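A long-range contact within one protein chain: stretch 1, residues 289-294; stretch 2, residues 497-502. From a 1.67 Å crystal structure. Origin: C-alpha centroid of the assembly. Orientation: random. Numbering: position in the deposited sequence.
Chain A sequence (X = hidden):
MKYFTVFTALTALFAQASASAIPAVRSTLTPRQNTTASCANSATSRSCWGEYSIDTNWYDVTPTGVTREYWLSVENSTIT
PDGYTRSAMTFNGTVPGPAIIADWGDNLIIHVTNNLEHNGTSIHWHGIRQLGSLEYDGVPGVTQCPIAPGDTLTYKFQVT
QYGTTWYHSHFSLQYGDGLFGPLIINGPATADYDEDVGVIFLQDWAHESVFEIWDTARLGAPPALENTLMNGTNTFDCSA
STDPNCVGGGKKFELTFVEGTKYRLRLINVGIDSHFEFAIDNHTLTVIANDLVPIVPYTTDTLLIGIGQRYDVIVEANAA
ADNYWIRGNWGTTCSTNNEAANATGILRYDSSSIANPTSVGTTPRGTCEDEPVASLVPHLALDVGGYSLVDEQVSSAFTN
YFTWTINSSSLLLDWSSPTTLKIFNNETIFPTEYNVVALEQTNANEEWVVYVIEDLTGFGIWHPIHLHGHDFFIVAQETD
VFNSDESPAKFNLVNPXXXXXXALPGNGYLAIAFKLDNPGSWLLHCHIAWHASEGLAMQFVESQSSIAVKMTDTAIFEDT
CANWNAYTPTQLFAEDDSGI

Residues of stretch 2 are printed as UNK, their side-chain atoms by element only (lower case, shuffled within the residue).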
# COMPACT_ATOMS: atom_id res chain seq x y z
N ALA A 289 -2.67 11.14 -10.52
CA ALA A 289 -1.93 11.10 -9.27
C ALA A 289 -1.32 9.77 -9.18
O ALA A 289 -1.83 8.78 -9.72
CB ALA A 289 -2.85 11.32 -8.05
N ASN A 290 -0.19 9.75 -8.48
CA ASN A 290 0.38 8.53 -8.08
C ASN A 290 0.51 8.51 -6.57
O ASN A 290 0.88 9.49 -5.97
CB ASN A 290 1.69 8.22 -8.81
CG ASN A 290 2.84 9.22 -8.61
OD1 ASN A 290 2.93 10.03 -7.63
ND2 ASN A 290 3.78 9.11 -9.50
N ASP A 291 0.12 7.40 -5.98
CA ASP A 291 -0.01 7.36 -4.55
C ASP A 291 -0.71 8.62 -4.03
O ASP A 291 -1.81 8.86 -4.48
CB ASP A 291 1.39 7.12 -3.96
CG ASP A 291 1.99 5.79 -4.45
OD1 ASP A 291 1.29 5.00 -5.13
OD2 ASP A 291 3.19 5.53 -4.12
N LEU A 292 -0.14 9.39 -3.08
CA LEU A 292 -0.77 10.61 -2.57
C LEU A 292 -0.13 11.88 -3.10
O LEU A 292 -0.18 12.93 -2.47
CB LEU A 292 -0.84 10.63 -1.04
CG LEU A 292 -1.79 9.59 -0.43
CD1 LEU A 292 -1.33 9.19 1.05
CD2 LEU A 292 -3.18 10.12 -0.38
N VAL A 293 0.32 11.77 -4.35
CA VAL A 293 0.96 12.93 -5.03
C VAL A 293 0.33 13.13 -6.40
O VAL A 293 0.48 12.32 -7.33
CB VAL A 293 2.41 12.64 -5.20
CG1 VAL A 293 3.17 13.79 -5.92
CG2 VAL A 293 3.11 12.34 -3.81
N PRO A 294 -0.34 14.26 -6.55
CA PRO A 294 -0.86 14.64 -7.84
C PRO A 294 0.25 14.86 -8.86
O PRO A 294 1.30 15.41 -8.55
CB PRO A 294 -1.60 15.94 -7.50
CG PRO A 294 -1.98 15.80 -6.12
CD PRO A 294 -0.79 15.22 -5.52
N UNK A 497 9.92 11.61 -9.97
CA UNK A 497 8.69 11.08 -9.37
C UNK A 497 8.74 11.06 -7.85
O UNK A 497 9.79 10.92 -7.23
c UNK A 497 10.60 10.65 -10.83
c UNK A 497 8.60 9.65 -9.92
c UNK A 497 9.56 9.65 -11.12
N UNK A 498 7.58 11.19 -7.25
CA UNK A 498 7.49 11.32 -5.81
C UNK A 498 6.24 10.60 -5.39
O UNK A 498 5.16 10.86 -5.93
c UNK A 498 7.47 13.13 -3.93
n UNK A 498 7.18 16.61 -5.69
c UNK A 498 7.60 14.62 -3.71
n UNK A 498 5.10 17.01 -4.94
n UNK A 498 6.39 15.38 -3.93
c UNK A 498 6.22 16.34 -4.85
c UNK A 498 7.43 12.81 -5.42
N UNK A 499 6.41 9.66 -4.45
CA UNK A 499 5.36 8.79 -4.08
C UNK A 499 5.79 8.00 -2.85
O UNK A 499 6.77 8.35 -2.18
c UNK A 499 5.00 7.87 -5.26
n UNK A 499 4.33 5.49 -6.82
n UNK A 499 4.16 5.18 -9.10
n UNK A 499 2.36 4.77 -7.76
c UNK A 499 6.06 6.79 -5.59
c UNK A 499 5.72 5.95 -6.84
c UNK A 499 3.64 5.11 -7.90
N UNK A 500 5.04 6.98 -2.47
CA UNK A 500 5.47 6.18 -1.29
C UNK A 500 5.68 4.68 -1.48
O UNK A 500 6.23 4.02 -0.60
c UNK A 500 3.06 6.02 -0.41
o UNK A 500 2.86 4.81 -0.60
o UNK A 500 2.17 6.94 -0.46
c UNK A 500 4.48 6.43 -0.11
N UNK A 501 5.36 4.17 -2.67
CA UNK A 501 5.70 2.78 -3.03
C UNK A 501 6.33 2.80 -4.42
O UNK A 501 5.80 3.38 -5.36
c UNK A 501 4.92 0.47 -3.52
c UNK A 501 3.86 1.69 -1.69
c UNK A 501 4.50 1.82 -3.04
N UNK A 502 7.51 2.22 -4.57
CA UNK A 502 8.17 2.15 -5.87
C UNK A 502 8.98 0.87 -5.98
O UNK A 502 9.52 0.34 -5.00
c UNK A 502 9.09 3.38 -6.06
O HOH W 1 2.33 9.27 -1.69

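Position 497 carries three side-chain carbons, and one of them lies within bonding distance of the backbone N, so the chain closes a five-membered ring. That closure identifies proline, P497. Its ring stays 4.9 Å or more from stretch 1 and makes no contact there.

Position 498 has three carbons, a nitrogen, and then a carbon bearing two more nitrogens: a guanidinium at the end of a three-carbon stem, hence arginine, R498. V293 CG1 lies over one face of the guanidinium, 3.9 Å from R498 NH2, which is hydrogen-bonded elsewhere in the structure. The backbone takes part as well, with R498 O 3.3 Å from V293 CG2. The same oxygen lies 2.9 Å from N290 OD1; because the N290 amide is probably turned over in the model, this approach may be a hydrogen bond.

Position 499 repeats the composition, three carbons, a nitrogen and a carbon with two nitrogens, but its CA-to-CB bond points toward stretch 1 and its planar end meets the carboxylate of D291. This is a second arginine, R499. R499 NH2 donates to D291 OD1 (2.8 Å, 173°) and R499 NE to D291 OD2 (2.9 Å, 171°). Two nearly linear bonds from adjacent nitrogens to both carboxylate oxygens define a bidentate salt bridge, while N290 CB covers one guanidinium face, 3.7 Å from R499 NH2.

Position 500 shows two carbons, the second carrying two oxygens: a short carboxylate, aspartate, D500. Its CA-to-CB bond runs sideways, yet its end comes nearer, with D500 OD2 3.6 Å from D291 CB. Water 1 donates to D500 OD2 (2.6 Å) and accepts from L292 N (2.8 Å), bridging two atoms that are themselves 4.3 Å apart.

Position 501 has one carbon bearing two others, a beta-branched hydrocarbon: valine, V501. Its CB is 4.1 Å from D291 OD2, but its stronger link is through the backbone N.

Position 502 has a single carbon, so it is alanine, A502; that carbon is 6.6 Å from stretch 1, out of contact.

The contact centres on D291, at the second position of a type II' turn closed by V293 N to N290 O (2.9 Å). Besides the salt bridge, D291 OD2 accepts from D500 N and V501 N, each at 2.9 Å (150° and 151°). One carboxylate thus binds both the side chain of R499 and two successive backbone amides. D291 OD2 accepts from R499 NE, D500 N and V501 N, although D500 OD1, a like-charged atom, lies 3.6 Å from it.

Stretch 2 497-502: PRRDVA
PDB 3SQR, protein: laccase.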